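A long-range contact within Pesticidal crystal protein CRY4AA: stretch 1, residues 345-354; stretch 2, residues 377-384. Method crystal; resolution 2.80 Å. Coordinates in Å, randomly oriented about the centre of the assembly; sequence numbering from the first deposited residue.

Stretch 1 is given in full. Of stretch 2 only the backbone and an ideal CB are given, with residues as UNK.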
ATOM      1  N   SER A 345     -17.291 -13.941 -20.041  1.00 39.65           N
ATOM      2  CA  SER A 345     -17.217 -13.027 -18.911  1.00 38.28           C
ATOM      3  C   SER A 345     -17.310 -13.670 -17.520  1.00 37.28           C
ATOM      4  O   SER A 345     -17.926 -14.715 -17.350  1.00 38.41           O
ATOM      5  CB  SER A 345     -18.312 -11.969 -19.079  1.00 37.40           C
ATOM      6  OG  SER A 345     -18.306 -11.044 -18.013  1.00 40.73           O
ATOM      7  N   LEU A 346     -16.668 -13.038 -16.539  1.00 36.70           N
ATOM      8  CA  LEU A 346     -16.686 -13.480 -15.139  1.00 34.93           C
ATOM      9  C   LEU A 346     -17.064 -12.270 -14.281  1.00 34.97           C
ATOM     10  O   LEU A 346     -16.268 -11.342 -14.121  1.00 35.18           O
ATOM     11  CB  LEU A 346     -15.315 -13.992 -14.692  1.00 33.89           C
ATOM     12  CG  LEU A 346     -15.165 -14.104 -13.165  1.00 33.64           C
ATOM     13  CD1 LEU A 346     -16.126 -15.146 -12.629  1.00 32.01           C
ATOM     14  CD2 LEU A 346     -13.740 -14.479 -12.797  1.00 31.63           C
ATOM     15  N   GLY A 347     -18.280 -12.279 -13.744  1.00 34.37           N
ATOM     16  CA  GLY A 347     -18.742 -11.170 -12.929  1.00 34.10           C
ATOM     17  C   GLY A 347     -18.374 -11.304 -11.467  1.00 34.46           C
ATOM     18  O   GLY A 347     -17.897 -12.351 -11.034  1.00 34.22           O
ATOM     19  N   LEU A 348     -18.602 -10.238 -10.707  1.00 34.75           N
ATOM     20  CA  LEU A 348     -18.289 -10.213  -9.282  1.00 34.88           C
ATOM     21  C   LEU A 348     -19.210  -9.242  -8.551  1.00 36.19           C
ATOM     22  O   LEU A 348     -19.314  -8.080  -8.924  1.00 38.63           O
ATOM     23  CB  LEU A 348     -16.833  -9.788  -9.073  1.00 32.95           C
ATOM     24  CG  LEU A 348     -15.733 -10.720  -9.601  1.00 32.96           C
ATOM     25  CD1 LEU A 348     -14.384 -10.022  -9.530  1.00 32.78           C
ATOM     26  CD2 LEU A 348     -15.713 -12.008  -8.791  1.00 32.17           C
ATOM     27  N   ALA A 349     -19.883  -9.717  -7.509  1.00 37.75           N
ATOM     28  CA  ALA A 349     -20.781  -8.861  -6.738  1.00 38.09           C
ATOM     29  C   ALA A 349     -19.990  -8.163  -5.648  1.00 38.52           C
ATOM     30  O   ALA A 349     -18.784  -8.342  -5.535  1.00 39.29           O
ATOM     31  CB  ALA A 349     -21.894  -9.686  -6.120  1.00 38.76           C
ATOM     32  N   THR A 350     -20.667  -7.367  -4.835  1.00 39.02           N
ATOM     33  CA  THR A 350     -19.979  -6.666  -3.770  1.00 40.23           C
ATOM     34  C   THR A 350     -19.522  -7.662  -2.712  1.00 39.79           C
ATOM     35  O   THR A 350     -20.219  -8.631  -2.405  1.00 39.59           O
ATOM     36  CB  THR A 350     -20.883  -5.614  -3.128  1.00 42.18           C
ATOM     37  OG1 THR A 350     -21.634  -4.953  -4.155  1.00 44.54           O
ATOM     38  CG2 THR A 350     -20.033  -4.568  -2.382  1.00 42.32           C
ATOM     39  N   ASN A 351     -18.339  -7.415  -2.161  1.00 39.31           N
ATOM     40  CA  ASN A 351     -17.761  -8.284  -1.145  1.00 38.00           C
ATOM     41  C   ASN A 351     -17.380  -9.664  -1.694  1.00 36.09           C
ATOM     42  O   ASN A 351     -17.349 -10.656  -0.958  1.00 35.76           O
ATOM     43  CB  ASN A 351     -18.718  -8.411   0.039  1.00 39.01           C
ATOM     44  CG  ASN A 351     -18.873  -7.101   0.796  1.00 40.99           C
ATOM     45  OD1 ASN A 351     -17.886  -6.518   1.262  1.00 39.71           O
ATOM     46  ND2 ASN A 351     -20.113  -6.629   0.919  1.00 40.10           N
ATOM     47  N   ILE A 352     -17.103  -9.704  -2.998  1.00 32.79           N
ATOM     48  CA  ILE A 352     -16.667 -10.915  -3.690  1.00 30.16           C
ATOM     49  C   ILE A 352     -15.396 -10.517  -4.459  1.00 29.42           C
ATOM     50  O   ILE A 352     -15.453  -9.799  -5.462  1.00 27.94           O
ATOM     51  CB  ILE A 352     -17.744 -11.452  -4.670  1.00 28.80           C
ATOM     52  CG1 ILE A 352     -18.785 -12.292  -3.914  1.00 27.21           C
ATOM     53  CG2 ILE A 352     -17.087 -12.306  -5.746  1.00 27.70           C
ATOM     54  CD1 ILE A 352     -19.757 -11.494  -3.100  1.00 27.59           C
ATOM     55  N   TYR A 353     -14.249 -10.988  -3.978  1.00 27.83           N
ATOM     56  CA  TYR A 353     -12.979 -10.634  -4.587  1.00 25.86           C
ATOM     57  C   TYR A 353     -12.105 -11.781  -5.062  1.00 24.55           C
ATOM     58  O   TYR A 353     -12.231 -12.920  -4.614  1.00 24.78           O
ATOM     59  CB  TYR A 353     -12.175  -9.787  -3.605  1.00 26.35           C
ATOM     60  CG  TYR A 353     -13.014  -8.813  -2.814  1.00 28.23           C
ATOM     61  CD1 TYR A 353     -13.374  -9.084  -1.495  1.00 28.18           C
ATOM     62  CD2 TYR A 353     -13.467  -7.627  -3.390  1.00 29.42           C
ATOM     63  CE1 TYR A 353     -14.168  -8.198  -0.771  1.00 30.02           C
ATOM     64  CE2 TYR A 353     -14.262  -6.733  -2.675  1.00 30.19           C
ATOM     65  CZ  TYR A 353     -14.611  -7.026  -1.367  1.00 30.06           C
ATOM     66  OH  TYR A 353     -15.426  -6.161  -0.671  1.00 30.86           O
ATOM     67  N   ILE A 354     -11.204 -11.452  -5.979  1.00 23.07           N
ATOM     68  CA  ILE A 354     -10.254 -12.413  -6.515  1.00 23.67           C
ATOM     69  C   ILE A 354      -8.970 -12.184  -5.708  1.00 23.67           C
ATOM     70  O   ILE A 354      -8.410 -11.092  -5.739  1.00 23.28           O
ATOM     71  CB  ILE A 354     -10.017 -12.161  -8.030  1.00 23.27           C
ATOM     72  CG1 ILE A 354     -11.333 -12.342  -8.792  1.00 23.22           C
ATOM     73  CG2 ILE A 354      -8.997 -13.132  -8.582  1.00 22.74           C
ATOM     74  CD1 ILE A 354     -11.279 -11.910 -10.246  1.00 21.93           C
ATOM     75  N   UNK A 377      -7.941 -19.709 -13.728  1.00 34.53           N
ATOM     76  CA  UNK A 377      -8.573 -20.251 -12.541  1.00 36.12           C
ATOM     77  C   UNK A 377      -8.525 -19.191 -11.463  1.00 35.63           C
ATOM     78  O   UNK A 377      -7.456 -18.909 -10.912  1.00 36.40           O
ATOM     79  CB  UNK A 377      -7.894 -21.543 -12.081  1.00 36.12           C
ATOM     80  N   UNK A 378      -9.680 -18.610 -11.161  1.00 33.91           N
ATOM     81  CA  UNK A 378      -9.757 -17.592 -10.131  1.00 31.66           C
ATOM     82  C   UNK A 378     -10.069 -18.200  -8.770  1.00 31.47           C
ATOM     83  O   UNK A 378     -10.835 -19.159  -8.655  1.00 30.73           O
ATOM     84  CB  UNK A 378     -10.814 -16.549 -10.498  1.00 31.66           C
ATOM     85  N   UNK A 379      -9.437 -17.653  -7.743  1.00 31.42           N
ATOM     86  CA  UNK A 379      -9.681 -18.087  -6.382  1.00 31.02           C
ATOM     87  C   UNK A 379     -10.326 -16.892  -5.703  1.00 29.98           C
ATOM     88  O   UNK A 379      -9.660 -15.992  -5.194  1.00 30.23           O
ATOM     89  CB  UNK A 379      -8.405 -18.545  -5.673  1.00 31.02           C
ATOM     90  N   UNK A 380     -11.653 -16.905  -5.762  1.00 28.87           N
ATOM     91  CA  UNK A 380     -12.535 -15.873  -5.234  1.00 27.82           C
ATOM     92  C   UNK A 380     -12.874 -16.058  -3.758  1.00 28.67           C
ATOM     93  O   UNK A 380     -12.775 -17.161  -3.216  1.00 29.07           O
ATOM     94  CB  UNK A 380     -13.828 -15.840  -6.051  1.00 27.82           C
ATOM     95  N   UNK A 381     -13.254 -14.966  -3.107  1.00 27.77           N
ATOM     96  CA  UNK A 381     -13.638 -15.021  -1.706  1.00 29.60           C
ATOM     97  C   UNK A 381     -14.905 -14.196  -1.510  1.00 31.30           C
ATOM     98  O   UNK A 381     -15.047 -13.114  -2.090  1.00 31.59           O
ATOM     99  CB  UNK A 381     -12.509 -14.516  -0.805  1.00 29.60           C
ATOM    100  N   UNK A 382     -15.837 -14.709  -0.714  1.00 32.00           N
ATOM    101  CA  UNK A 382     -17.074 -13.979  -0.462  1.00 33.94           C
ATOM    102  C   UNK A 382     -17.217 -13.667   1.017  1.00 34.42           C
ATOM    103  O   UNK A 382     -18.237 -13.152   1.453  1.00 35.17           O
ATOM    104  CB  UNK A 382     -18.282 -14.778  -0.954  1.00 33.94           C
ATOM    105  N   UNK A 383     -16.190 -13.996   1.789  1.00 34.86           N
ATOM    106  CA  UNK A 383     -16.239 -13.727   3.208  1.00 35.17           C
ATOM    107  C   UNK A 383     -16.551 -14.935   4.066  1.00 36.03           C
ATOM    108  O   UNK A 383     -16.197 -14.943   5.245  1.00 37.59           O
ATOM    109  CB  UNK A 383     -17.279 -12.638   3.479  1.00 35.17           C
ATOM    110  N   UNK A 384     -17.206 -15.951   3.505  1.00 35.41           N
ATOM    111  CA  UNK A 384     -17.531 -17.138   4.298  1.00 36.39           C
ATOM    112  C   UNK A 384     -16.932 -18.424   3.737  1.00 35.73           C
ATOM    113  O   UNK A 384     -16.818 -19.423   4.448  1.00 33.75           O
ATOM    114  CB  UNK A 384     -19.050 -17.290   4.396  1.00 36.39           C
TER

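Stretch 2 runs antiparallel to the end of stretch 1. The strand of residues 353-354 pairs with positions 381 and 380, while Leu 346 and Leu 348 come in beside positions 378 and 380.

Position 377 has an ideal CB with nothing of stretch 1 within 5.5 Å. Many side chains would fit. The residue is Asp 377, which does not touch stretch 1.

At position 378 the CA-to-CB bond points toward stretch 1. The ideal CB lies 4.3 Å from Leu 346 CD2 and 4.3 Å from Ile 354 CG2. The surroundings are aliphatic, so a leucine, isoleucine, methionine or aromatic residue would suit. The residue is Phe 378, with chi1 in m. Leu 346 CD2 sits over one face of the ring, 3.5 Å from its centroid and 17° off the normal, which makes a CH-pi contact. The closest approach is 3.3 Å, from Leu 346 CD2 to Phe 378 CD1. Ile 354 CD1 also packs against the ring, 3.5 Å from Phe 378 CD2.

Position 379 points sideways, and its ideal CB has no atom of stretch 1 within 5.5 Å. Stretch 1 would accept almost any side chain. The residue is Phe 379. Its side chain comes no nearer than 6.1 Å, from Phe 379 CB to Ile 354 CG2, and its end leads away.

Position 380 is paired with Ile 354 in a non-hydrogen-bonded bridge, CA to CA 4.3 Å, and its side chain lies on the same face as that of Ile 354. The ideal CB is 3.6 Å from Tyr 353 O and 4.8 Å from Ile 352 CG2. Leu 346, Leu 348, Ile 352 and Ile 354 all present aliphatic groups, so valine, isoleucine, leucine or methionine would suit. The residue is Ile 380. Its CG2 meets Ile 352 CG2 at 3.5 Å, its CD1 meets Leu 348 CD2 at 3.8 Å, and its CG1 meets Ile 354 CG1 at 4.0 Å. The backbone adds a CA-H...O contact, Ile 380 CA to Tyr 353 O, 3.0 Å.

Position 381 forms the hydrogen-bonded pair with Tyr 353. Tyr 353 N donates to the O of 381 at 3.0 Å, and the N of 381 donates to Tyr 353 O at 2.7 Å. These bonds use backbone alone; beyond excluding proline, which has no N-H, they do not select a side chain. The CB shares a face with the Tyr 353 ring, so threonine, valine or another modest side chain would fit. The residue is Thr 381. Its CG2 lies at the ring edge, 4.1 Å from Tyr 353 CD1.

Position 382 points sideways, with its ideal CB 3.9 Å from Ile 352 CG1 and 4.2 Å from Asn 351 O. Polar or small residues would do. The residue is Asn 382; its side-chain end leads away.

Position 383 has phi/psi of 102/-24. A CB would be jammed against the preceding carbonyl O, which calls for glycine, and the residue is Gly 383.

Position 384 is out of reach. The residue is Thr 384.

Stretch 2 (377-384) DFFITNGT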
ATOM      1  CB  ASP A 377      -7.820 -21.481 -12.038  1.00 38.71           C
ATOM      2  CG  ASP A 377      -8.001 -22.679 -12.929  1.00 41.71           C
ATOM      3  OD1 ASP A 377      -7.251 -23.661 -12.737  1.00 44.50           O
ATOM      4  OD2 ASP A 377      -8.891 -22.645 -13.811  1.00 41.95           O
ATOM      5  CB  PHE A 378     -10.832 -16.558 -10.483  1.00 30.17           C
ATOM      6  CG  PHE A 378     -10.621 -15.898 -11.812  1.00 30.15           C
ATOM      7  CD1 PHE A 378     -11.084 -16.495 -12.983  1.00 29.45           C
ATOM      8  CD2 PHE A 378      -9.927 -14.698 -11.905  1.00 29.66           C
ATOM      9  CE1 PHE A 378     -10.860 -15.905 -14.226  1.00 29.10           C
ATOM     10  CE2 PHE A 378      -9.698 -14.102 -13.144  1.00 30.71           C
ATOM     11  CZ  PHE A 378     -10.166 -14.709 -14.308  1.00 29.23           C
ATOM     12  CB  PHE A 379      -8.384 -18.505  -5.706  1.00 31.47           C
ATOM     13  CG  PHE A 379      -7.895 -19.853  -6.149  1.00 34.41           C
ATOM     14  CD1 PHE A 379      -8.713 -20.975  -6.017  1.00 35.11           C
ATOM     15  CD2 PHE A 379      -6.627 -20.008  -6.702  1.00 36.21           C
ATOM     16  CE1 PHE A 379      -8.277 -22.234  -6.429  1.00 35.89           C
ATOM     17  CE2 PHE A 379      -6.180 -21.261  -7.118  1.00 36.11           C
ATOM     18  CZ  PHE A 379      -7.009 -22.379  -6.981  1.00 35.58           C
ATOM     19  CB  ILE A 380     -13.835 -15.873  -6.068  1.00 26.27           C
ATOM     20  CG1 ILE A 380     -13.501 -15.461  -7.505  1.00 28.36           C
ATOM     21  CG2 ILE A 380     -14.889 -14.986  -5.439  1.00 26.40           C
ATOM     22  CD1 ILE A 380     -14.628 -15.618  -8.497  1.00 28.02           C
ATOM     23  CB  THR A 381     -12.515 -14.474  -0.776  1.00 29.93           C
ATOM     24  OG1 THR A 381     -12.904 -14.649   0.591  1.00 28.35           O
ATOM     25  CG2 THR A 381     -12.249 -12.987  -1.040  1.00 27.77           C
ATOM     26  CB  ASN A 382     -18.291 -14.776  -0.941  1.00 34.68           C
ATOM     27  CG  ASN A 382     -18.557 -16.016  -0.104  1.00 36.15           C
ATOM     28  OD1 ASN A 382     -19.463 -16.787  -0.410  1.00 39.01           O
ATOM     29  ND2 ASN A 382     -17.774 -16.214   0.954  1.00 35.38           N
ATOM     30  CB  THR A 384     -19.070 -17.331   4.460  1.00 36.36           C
ATOM     31  OG1 THR A 384     -19.614 -17.977   3.302  1.00 37.56           O
ATOM     32  CG2 THR A 384     -19.754 -15.985   4.641  1.00 37.28           C
TER
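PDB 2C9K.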